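PDB 4N3O: D-glycero-alpha-D-manno-heptose 7-phosphate kinase from Campylobacter jejuni subsp. jejuni, which phosphorylates D-glycero-alpha-D-manno-heptose 7-phosphate at C-1 with ATP, an early step in making GDP-heptose for the capsule polysaccharide. Local coordinates for residues Tyr43-Leu48 with Tyr107-Ser112; Arg201-Phe206 with Gly325-Phe330. One frame throughout, in Å; residues are numbered along the deposited sequence. Where two conformers were deposited one is given.

Contact 1 comes first along the chain and closes before contact 2 opens; their centres lie about 18 Å apart. Contact 1 joins strands 42-50 and 102-108 of the large mixed sheet. Contact 2 joins strands 202-206 and 326-327 of the separate four-stranded antiparallel sheet. The first sheet is built mainly from the N-terminal half and also takes in strand 338-341; the second belongs to the C-terminal half of this GHMP kinase. The contacts touch where the loop after strand 102-108 reaches contact 2: Pro111 CD lies 3.6 Å from Tyr326 OH, and Val110 packs on Phe206. That loop leads into residues 113-119, which probably bind ATP, as in related kinases. Both contacts also touch the second subunit.

Contact 1 of 2, residues Tyr43-Leu48 with Tyr107-Ser112; sequences YIHCTL and YSDVPS
An antiparallel strand pair in the N-terminal part of the GHMP kinase fold brings His45 against Tyr107 and Asp109, where strand 102-108 gives way to the loop leading to the probable ATP-binding residues. His45 N bonds Tyr107 O at 2.8 Å, almost straight. Tyr107 N returns a bond to His45 O, which makes this a hydrogen-bonded pair. Ile44 and Ser108 form the next, non-hydrogen-bonded pair, and Ile44 CG1 meets Ser108 CB on the face away from His45. Beyond them, Asp109 N bonds Tyr43 O.

The two rings form an offset stack, with centroids 4.4 Å apart and planes at 20°. His45 CD2 sits over one face of the Tyr107 ring, toward its rim, 3.3 Å from Tyr107 CZ. Tyr107 OH lies over one face of the imidazole. With Tyr107 CG between its backbone N and carbonyl carbon (chi1 82°), the ring starts on the face that carries His45.

The Asp109 carboxylate lies at the imidazole edge, its plane turned 60° from the ring. His45 NE2 donates to Asp109 OD1 at 2.9 Å, and more weakly to OD2. The bond to OD1 lies near the ring plane but comes from above the carboxylate plane. Asp109 OD2 also takes Tyr43 N at 2.9 Å, again from above that plane. The carboxylate is thus tied to both a side chain and the backbone. Its charge would probably favour the proton on NE2, whether the imidazole is neutral or charged.

Ser108 OG donates to Val110 O at 2.9 Å, a bond within the start of the loop. Asp62 takes the Ser108 N-H. On the other edge of strand 42-50, Ile44 and Cys46 make backbone bonds to strand 6-21, while Ile44 packs on Thr121 and Leu122 of helix 118-134.

Contact 2 of 2, residues Arg201-Phe206 with Gly325-Phe330; sequences RTVLYF and GYVQDF
Phe206 CG is anti to its carbonyl carbon (chi1 -77°), while Tyr326 CG stands between its backbone N and carbonyl carbon (chi1 68°). Both side chains lie side by side and point the same way. They belong to an antiparallel pair at one edge of the four-stranded sheet of the C-terminal part of this GHMP kinase.

Phe206 N bonds Tyr326 O at 2.9 Å, and Tyr326 N bonds Phe206 O. On the face that carries these two side chains, Phe206 CB makes a CH-pi contact with one face of the Tyr326 ring, 4.2 Å from its centroid. The rings are near parallel, with planes at 24°, but are slid apart and barely overlap. Phe206 CE2 meets Gln328 CB at the phenyl edge. Phe206 also packs on Ser114 of the probable ATP-binding loop.

Tyr205 and Val327 occupy the other face as a non-hydrogen-bonded pair. Tyr205 CD1 touches Val327 CG2. The Tyr205 ring passes close to Tyr326 N at CE1 and ends at Gly325, whose N donates to Tyr205 OH at 2.9 Å, though well off straight. Leu320 of helix 313-320 packs on Val203, Tyr205 and Val327.

Gln328 N gives Leu204 O a nearly straight bond of 2.8 Å. Beyond it, Phe330 CE1 lies 3.8 Å from Leu204 CB, with the two side chains crossing at about a right angle. Phe305 of strand 303-308 also packs on Phe330. Between the segments, a water accepts from Leu204 N and donates to Gln328 O, at 2.8 Å from each of those two atoms.

Contact 1 of 2, residues Tyr43-Leu48 with Tyr107-Ser112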
ATOM      1  N   TYR A  43       6.246   2.523   5.730  1.00 33.57           N
ATOM      2  CA  TYR A  43       6.474   3.761   6.407  1.00 33.78           C
ATOM      3  C   TYR A  43       7.088   3.700   7.784  1.00 33.70           C
ATOM      4  O   TYR A  43       7.119   2.658   8.444  1.00 37.45           O
ATOM      5  CB  TYR A  43       5.084   4.410   6.625  1.00 34.26           C
ATOM      6  CG  TYR A  43       4.226   4.635   5.392  1.00 33.01           C
ATOM      7  CD1 TYR A  43       4.373   5.782   4.628  1.00 31.78           C
ATOM      8  CD2 TYR A  43       3.208   3.730   5.032  1.00 34.22           C
ATOM      9  CE1 TYR A  43       3.571   6.015   3.521  1.00 34.18           C
ATOM     10  CE2 TYR A  43       2.400   3.956   3.909  1.00 31.20           C
ATOM     11  CZ  TYR A  43       2.581   5.109   3.176  1.00 32.93           C
ATOM     12  OH  TYR A  43       1.809   5.369   2.075  1.00 35.43           O
ATOM     13  N   ILE A  44       7.524   4.875   8.207  1.00 33.17           N
ATOM     14  CA  ILE A  44       7.975   5.130   9.559  1.00 35.69           C
ATOM     15  C   ILE A  44       6.889   6.028  10.146  1.00 34.92           C
ATOM     16  O   ILE A  44       6.536   7.050   9.554  1.00 32.22           O
ATOM     17  CB  ILE A  44       9.351   5.794   9.619  1.00 37.35           C
ATOM     18  CG1 ILE A  44      10.388   4.721   9.291  1.00 40.45           C
ATOM     19  CG2 ILE A  44       9.593   6.380  11.013  1.00 37.37           C
ATOM     20  CD1 ILE A  44      11.815   5.150   9.428  1.00 43.21           C
ATOM     21  N   HIS A  45       6.358   5.614  11.294  1.00 35.33           N
ATOM     22  CA  HIS A  45       5.260   6.295  11.939  1.00 34.60           C
ATOM     23  C   HIS A  45       5.787   6.987  13.171  1.00 33.46           C
ATOM     24  O   HIS A  45       6.549   6.409  13.917  1.00 36.54           O
ATOM     25  CB  HIS A  45       4.180   5.279  12.355  1.00 33.89           C
ATOM     26  CG  HIS A  45       3.809   4.320  11.272  1.00 37.13           C
ATOM     27  ND1 HIS A  45       2.748   4.534  10.423  1.00 37.55           N
ATOM     28  CD2 HIS A  45       4.379   3.152  10.876  1.00 39.65           C
ATOM     29  CE1 HIS A  45       2.675   3.539   9.553  1.00 39.45           C
ATOM     30  NE2 HIS A  45       3.649   2.685   9.811  1.00 39.25           N
ATOM     31  N   CYS A  46       5.375   8.231  13.373  0.60 33.75           N
ATOM     32  CA  CYS A  46       5.784   9.006  14.539  0.60 36.59           C
ATOM     33  C   CYS A  46       4.594   9.684  15.183  0.60 37.50           C
ATOM     34  O   CYS A  46       3.749  10.247  14.492  0.60 37.73           O
ATOM     35  CB  CYS A  46       6.790  10.101  14.162  0.60 37.21           C
ATOM     36  SG  CYS A  46       8.359   9.489  13.515  0.60 37.57           S
ATOM     37  N   THR A  47       4.537   9.616  16.507  1.00 37.09           N
ATOM     38  CA  THR A  47       3.518  10.305  17.280  1.00 38.47           C
ATOM     39  C   THR A  47       4.255  11.174  18.318  1.00 41.63           C
ATOM     40  O   THR A  47       5.129  10.683  19.051  1.00 40.83           O
ATOM     41  CB  THR A  47       2.567   9.346  17.993  1.00 37.43           C
ATOM     42  OG1 THR A  47       1.682   8.774  17.037  1.00 40.80           O
ATOM     43  CG2 THR A  47       1.739  10.076  18.986  1.00 40.11           C
ATOM     44  N   LEU A  48       3.899  12.451  18.384  1.00 41.16           N
ATOM     45  CA  LEU A  48       4.519  13.359  19.348  1.00 42.92           C
ATOM     46  C   LEU A  48       3.421  13.932  20.220  1.00 44.09           C
ATOM     47  O   LEU A  48       2.520  14.612  19.712  1.00 44.83           O
ATOM     48  CB  LEU A  48       5.276  14.478  18.631  1.00 43.50           C
ATOM     49  CG  LEU A  48       6.173  15.414  19.459  1.00 45.14           C
ATOM     50  CD1 LEU A  48       6.969  16.305  18.524  1.00 45.73           C
ATOM     51  CD2 LEU A  48       5.381  16.263  20.435  1.00 47.45           C
ATOM     52  N   TYR A 107       8.002   3.917  15.050  1.00 43.16           N
ATOM     53  CA  TYR A 107       8.207   2.528  14.616  1.00 42.65           C
ATOM     54  C   TYR A 107       8.154   2.453  13.098  1.00 42.13           C
ATOM     55  O   TYR A 107       7.492   3.264  12.437  1.00 41.80           O
ATOM     56  CB  TYR A 107       7.214   1.526  15.257  1.00 43.90           C
ATOM     57  CG  TYR A 107       5.854   1.440  14.610  1.00 42.56           C
ATOM     58  CD1 TYR A 107       4.833   2.287  14.983  1.00 40.22           C
ATOM     59  CD2 TYR A 107       5.595   0.497  13.628  1.00 48.73           C
ATOM     60  CE1 TYR A 107       3.595   2.211  14.391  1.00 42.18           C
ATOM     61  CE2 TYR A 107       4.346   0.401  13.032  1.00 46.89           C
ATOM     62  CZ  TYR A 107       3.356   1.268  13.416  1.00 45.15           C
ATOM     63  OH  TYR A 107       2.119   1.203  12.810  1.00 52.78           O
ATOM     64  N   SER A 108       8.845   1.464  12.559  1.00 43.05           N
ATOM     65  CA  SER A 108       8.939   1.274  11.127  1.00 44.19           C
ATOM     66  C   SER A 108       8.168   0.074  10.675  1.00 43.76           C
ATOM     67  O   SER A 108       8.044  -0.883  11.419  1.00 47.54           O
ATOM     68  CB  SER A 108      10.404   1.064  10.738  1.00 44.58           C
ATOM     69  OG  SER A 108      10.487   0.627   9.382  1.00 42.86           O
ATOM     70  N   ASP A 109       7.664   0.107   9.443  1.00 44.29           N
ATOM     71  CA  ASP A 109       6.955  -1.063   8.889  1.00 42.56           C
ATOM     72  C   ASP A 109       7.904  -2.185   8.478  1.00 46.44           C
ATOM     73  O   ASP A 109       7.453  -3.298   8.222  1.00 49.95           O
ATOM     74  CB  ASP A 109       6.117  -0.675   7.678  1.00 40.52           C
ATOM     75  CG  ASP A 109       4.901   0.106   8.045  1.00 38.49           C
ATOM     76  OD1 ASP A 109       4.432  -0.067   9.172  1.00 42.05           O
ATOM     77  OD2 ASP A 109       4.402   0.888   7.214  1.00 37.50           O
ATOM     78  N   VAL A 110       9.202  -1.890   8.402  1.00 47.54           N
ATOM     79  CA  VAL A 110      10.194  -2.885   8.016  1.00 52.98           C
ATOM     80  C   VAL A 110      11.245  -3.029   9.106  1.00 53.66           C
ATOM     81  O   VAL A 110      11.519  -2.081   9.815  1.00 51.39           O
ATOM     82  CB  VAL A 110      10.907  -2.532   6.695  1.00 53.20           C
ATOM     83  CG1 VAL A 110       9.886  -2.220   5.609  1.00 53.17           C
ATOM     84  CG2 VAL A 110      11.860  -1.358   6.882  1.00 52.79           C
ATOM     85  N   PRO A 111      11.851  -4.221   9.214  1.00 63.52           N
ATOM     86  CA  PRO A 111      12.865  -4.503  10.229  1.00 68.74           C
ATOM     87  C   PRO A 111      14.165  -3.709  10.084  1.00 70.92           C
ATOM     88  O   PRO A 111      14.476  -3.151   9.017  1.00 63.14           O
ATOM     89  CB  PRO A 111      13.165  -6.011  10.036  1.00 73.22           C
ATOM     90  CG  PRO A 111      12.069  -6.542   9.172  1.00 72.71           C
ATOM     91  CD  PRO A 111      11.620  -5.385   8.335  1.00 69.53           C
ATOM     92  N   SER A 112      14.921  -3.696  11.172  1.00 76.50           N
ATOM     93  CA  SER A 112      16.207  -3.022  11.234  1.00 86.80           C
ATOM     94  C   SER A 112      17.185  -3.567  10.182  1.00 86.40           C
ATOM     95  O   SER A 112      17.198  -4.770   9.896  1.00 87.25           O
ATOM     96  CB  SER A 112      16.797  -3.206  12.643  1.00 90.23           C
ATOM     97  OG  SER A 112      18.059  -2.575  12.776  1.00 93.89           O
TER

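Contact 2 of 2, residues Arg201-Phe206 with Gly325-Phe330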
ATOM      1  N   ARG A 201       4.462  -5.521 -12.329  1.00 36.75           N
ATOM      2  CA  ARG A 201       5.662  -6.237 -12.759  1.00 42.77           C
ATOM      3  C   ARG A 201       6.651  -6.497 -11.645  1.00 40.64           C
ATOM      4  O   ARG A 201       7.728  -6.985 -11.914  1.00 46.06           O
ATOM      5  CB  ARG A 201       6.480  -5.361 -13.708  1.00 48.38           C
ATOM      6  CG  ARG A 201       5.795  -4.734 -14.895  1.00 51.07           C
ATOM      7  CD  ARG A 201       5.887  -5.556 -16.129  1.00 56.31           C
ATOM      8  NE  ARG A 201       5.587  -4.732 -17.285  1.00 63.77           N
ATOM      9  CZ  ARG A 201       5.572  -5.186 -18.528  1.00 71.02           C
ATOM     10  NH1 ARG A 201       5.275  -4.367 -19.528  1.00 69.38           N
ATOM     11  NH2 ARG A 201       5.832  -6.469 -18.770  1.00 77.38           N
ATOM     12  N   THR A 202       6.358  -6.158 -10.408  1.00 40.51           N
ATOM     13  CA  THR A 202       7.402  -6.309  -9.424  1.00 38.52           C
ATOM     14  C   THR A 202       7.029  -7.026  -8.138  1.00 38.30           C
ATOM     15  O   THR A 202       5.900  -6.981  -7.684  1.00 37.07           O
ATOM     16  CB  THR A 202       8.042  -4.919  -9.084  1.00 42.57           C
ATOM     17  OG1 THR A 202       7.062  -4.009  -8.609  1.00 41.22           O
ATOM     18  CG2 THR A 202       8.686  -4.292 -10.306  1.00 45.71           C
ATOM     19  N   VAL A 203       8.021  -7.706  -7.576  1.00 38.27           N
ATOM     20  CA  VAL A 203       7.894  -8.424  -6.326  1.00 37.75           C
ATOM     21  C   VAL A 203       9.056  -8.037  -5.414  1.00 36.43           C
ATOM     22  O   VAL A 203      10.203  -8.033  -5.828  1.00 36.92           O
ATOM     23  CB  VAL A 203       7.954  -9.939  -6.546  1.00 37.15           C
ATOM     24  CG1 VAL A 203       8.002 -10.663  -5.201  1.00 38.88           C
ATOM     25  CG2 VAL A 203       6.776 -10.400  -7.376  1.00 37.82           C
ATOM     26  N   LEU A 204       8.742  -7.707  -4.178  1.00 37.34           N
ATOM     27  CA  LEU A 204       9.740  -7.312  -3.182  1.00 38.20           C
ATOM     28  C   LEU A 204       9.803  -8.437  -2.148  1.00 38.22           C
ATOM     29  O   LEU A 204       8.790  -8.772  -1.542  1.00 36.85           O
ATOM     30  CB  LEU A 204       9.293  -6.012  -2.513  1.00 38.98           C
ATOM     31  CG  LEU A 204      10.204  -5.470  -1.412  1.00 46.04           C
ATOM     32  CD1 LEU A 204      11.604  -5.244  -1.951  1.00 46.55           C
ATOM     33  CD2 LEU A 204       9.648  -4.181  -0.816  1.00 47.65           C
ATOM     34  N   TYR A 205      10.982  -9.014  -1.950  1.00 39.92           N
ATOM     35  CA  TYR A 205      11.155 -10.133  -1.030  1.00 40.20           C
ATOM     36  C   TYR A 205      12.267  -9.912  -0.021  1.00 42.40           C
ATOM     37  O   TYR A 205      13.400  -9.677  -0.398  1.00 41.24           O
ATOM     38  CB  TYR A 205      11.484 -11.374  -1.855  1.00 41.38           C
ATOM     39  CG  TYR A 205      11.801 -12.631  -1.066  1.00 42.12           C
ATOM     40  CD1 TYR A 205      10.797 -13.330  -0.401  1.00 42.45           C
ATOM     41  CD2 TYR A 205      13.101 -13.152  -1.031  1.00 44.46           C
ATOM     42  CE1 TYR A 205      11.073 -14.487   0.302  1.00 43.93           C
ATOM     43  CE2 TYR A 205      13.389 -14.312  -0.331  1.00 42.81           C
ATOM     44  CZ  TYR A 205      12.372 -14.974   0.333  1.00 45.75           C
ATOM     45  OH  TYR A 205      12.636 -16.120   1.041  1.00 52.50           O
ATOM     46  N   PHE A 206      11.924  -9.986   1.262  1.00 44.91           N
ATOM     47  CA  PHE A 206      12.904  -9.907   2.332  1.00 47.69           C
ATOM     48  C   PHE A 206      13.356 -11.326   2.586  1.00 48.45           C
ATOM     49  O   PHE A 206      12.543 -12.208   2.829  1.00 53.85           O
ATOM     50  CB  PHE A 206      12.334  -9.268   3.587  1.00 51.17           C
ATOM     51  CG  PHE A 206      12.219  -7.772   3.493  1.00 55.17           C
ATOM     52  CD1 PHE A 206      13.282  -6.962   3.867  1.00 60.24           C
ATOM     53  CD2 PHE A 206      11.059  -7.172   3.026  1.00 54.00           C
ATOM     54  CE1 PHE A 206      13.187  -5.579   3.779  1.00 58.35           C
ATOM     55  CE2 PHE A 206      10.955  -5.799   2.946  1.00 52.21           C
ATOM     56  CZ  PHE A 206      12.021  -5.002   3.318  1.00 55.74           C
ATOM     57  N   GLY A 325      12.082 -16.351   3.898  1.00 51.77           N
ATOM     58  CA  GLY A 325      11.784 -14.919   3.883  1.00 52.73           C
ATOM     59  C   GLY A 325      10.297 -14.617   3.772  1.00 49.49           C
ATOM     60  O   GLY A 325       9.456 -15.416   4.159  1.00 51.99           O
ATOM     61  N   TYR A 326       9.975 -13.432   3.287  1.00 50.07           N
ATOM     62  CA  TYR A 326       8.587 -13.089   3.046  1.00 49.33           C
ATOM     63  C   TYR A 326       8.494 -12.029   1.970  1.00 47.12           C
ATOM     64  O   TYR A 326       9.383 -11.191   1.814  1.00 47.57           O
ATOM     65  CB  TYR A 326       7.860 -12.643   4.317  1.00 51.69           C
ATOM     66  CG  TYR A 326       8.315 -11.338   4.896  1.00 51.76           C
ATOM     67  CD1 TYR A 326       7.726 -10.138   4.497  1.00 51.99           C
ATOM     68  CD2 TYR A 326       9.310 -11.297   5.875  1.00 54.40           C
ATOM     69  CE1 TYR A 326       8.128  -8.925   5.036  1.00 51.57           C
ATOM     70  CE2 TYR A 326       9.720 -10.091   6.430  1.00 57.57           C
ATOM     71  CZ  TYR A 326       9.135  -8.905   6.001  1.00 58.87           C
ATOM     72  OH  TYR A 326       9.549  -7.699   6.545  1.00 66.62           O
ATOM     73  N   VAL A 327       7.416 -12.112   1.208  1.00 44.04           N
ATOM     74  CA  VAL A 327       7.120 -11.169   0.156  1.00 40.57           C
ATOM     75  C   VAL A 327       6.393  -9.987   0.779  1.00 39.75           C
ATOM     76  O   VAL A 327       5.506 -10.165   1.611  1.00 40.52           O
ATOM     77  CB  VAL A 327       6.248 -11.842  -0.932  1.00 43.89           C
ATOM     78  CG1 VAL A 327       5.715 -10.825  -1.922  1.00 42.11           C
ATOM     79  CG2 VAL A 327       7.055 -12.936  -1.639  1.00 43.49           C
ATOM     80  N   GLN A 328       6.780  -8.778   0.388  1.00 39.78           N
ATOM     81  CA  GLN A 328       6.166  -7.578   0.905  1.00 39.10           C
ATOM     82  C   GLN A 328       5.460  -6.823  -0.207  1.00 43.31           C
ATOM     83  O   GLN A 328       6.108  -6.280  -1.088  1.00 46.86           O
ATOM     84  CB  GLN A 328       7.232  -6.685   1.543  1.00 41.63           C
ATOM     85  CG  GLN A 328       6.712  -5.363   2.079  1.00 43.31           C
ATOM     86  CD  GLN A 328       5.752  -5.547   3.247  1.00 45.16           C
ATOM     87  OE1 GLN A 328       6.137  -6.026   4.309  1.00 50.58           O
ATOM     88  NE2 GLN A 328       4.511  -5.154   3.058  1.00 47.67           N
ATOM     89  N   ASP A 329       4.128  -6.816  -0.179  1.00 46.88           N
ATOM     90  CA  ASP A 329       3.346  -6.062  -1.145  1.00 47.35           C
ATOM     91  C   ASP A 329       3.572  -4.581  -0.850  1.00 44.04           C
ATOM     92  O   ASP A 329       3.835  -4.195   0.288  1.00 42.39           O
ATOM     93  CB  ASP A 329       1.827  -6.331  -1.010  1.00 51.80           C
ATOM     94  CG  ASP A 329       1.401  -7.741  -1.465  1.00 63.35           C
ATOM     95  OD1 ASP A 329       2.231  -8.515  -2.012  1.00 62.18           O
ATOM     96  OD2 ASP A 329       0.197  -8.068  -1.281  1.00 68.69           O
ATOM     97  N   PHE A 330       3.437  -3.757  -1.879  1.00 40.84           N
ATOM     98  CA  PHE A 330       3.599  -2.337  -1.743  1.00 38.88           C
ATOM     99  C   PHE A 330       3.074  -1.632  -2.974  1.00 37.14           C
ATOM    100  O   PHE A 330       2.886  -2.249  -3.995  1.00 35.59           O
ATOM    101  CB  PHE A 330       5.094  -1.999  -1.607  1.00 38.65           C
ATOM    102  CG  PHE A 330       5.858  -2.175  -2.872  1.00 37.87           C
ATOM    103  CD1 PHE A 330       6.354  -3.405  -3.225  1.00 37.67           C
ATOM    104  CD2 PHE A 330       6.077  -1.089  -3.726  1.00 41.54           C
ATOM    105  CE1 PHE A 330       7.070  -3.571  -4.404  1.00 41.54           C
ATOM    106  CE2 PHE A 330       6.775  -1.246  -4.916  1.00 42.59           C
ATOM    107  CZ  PHE A 330       7.276  -2.493  -5.254  1.00 44.06           C
TER
HETATM  108  O   HOH W   1       6.033  -7.315  -3.640  1.00 41.15           O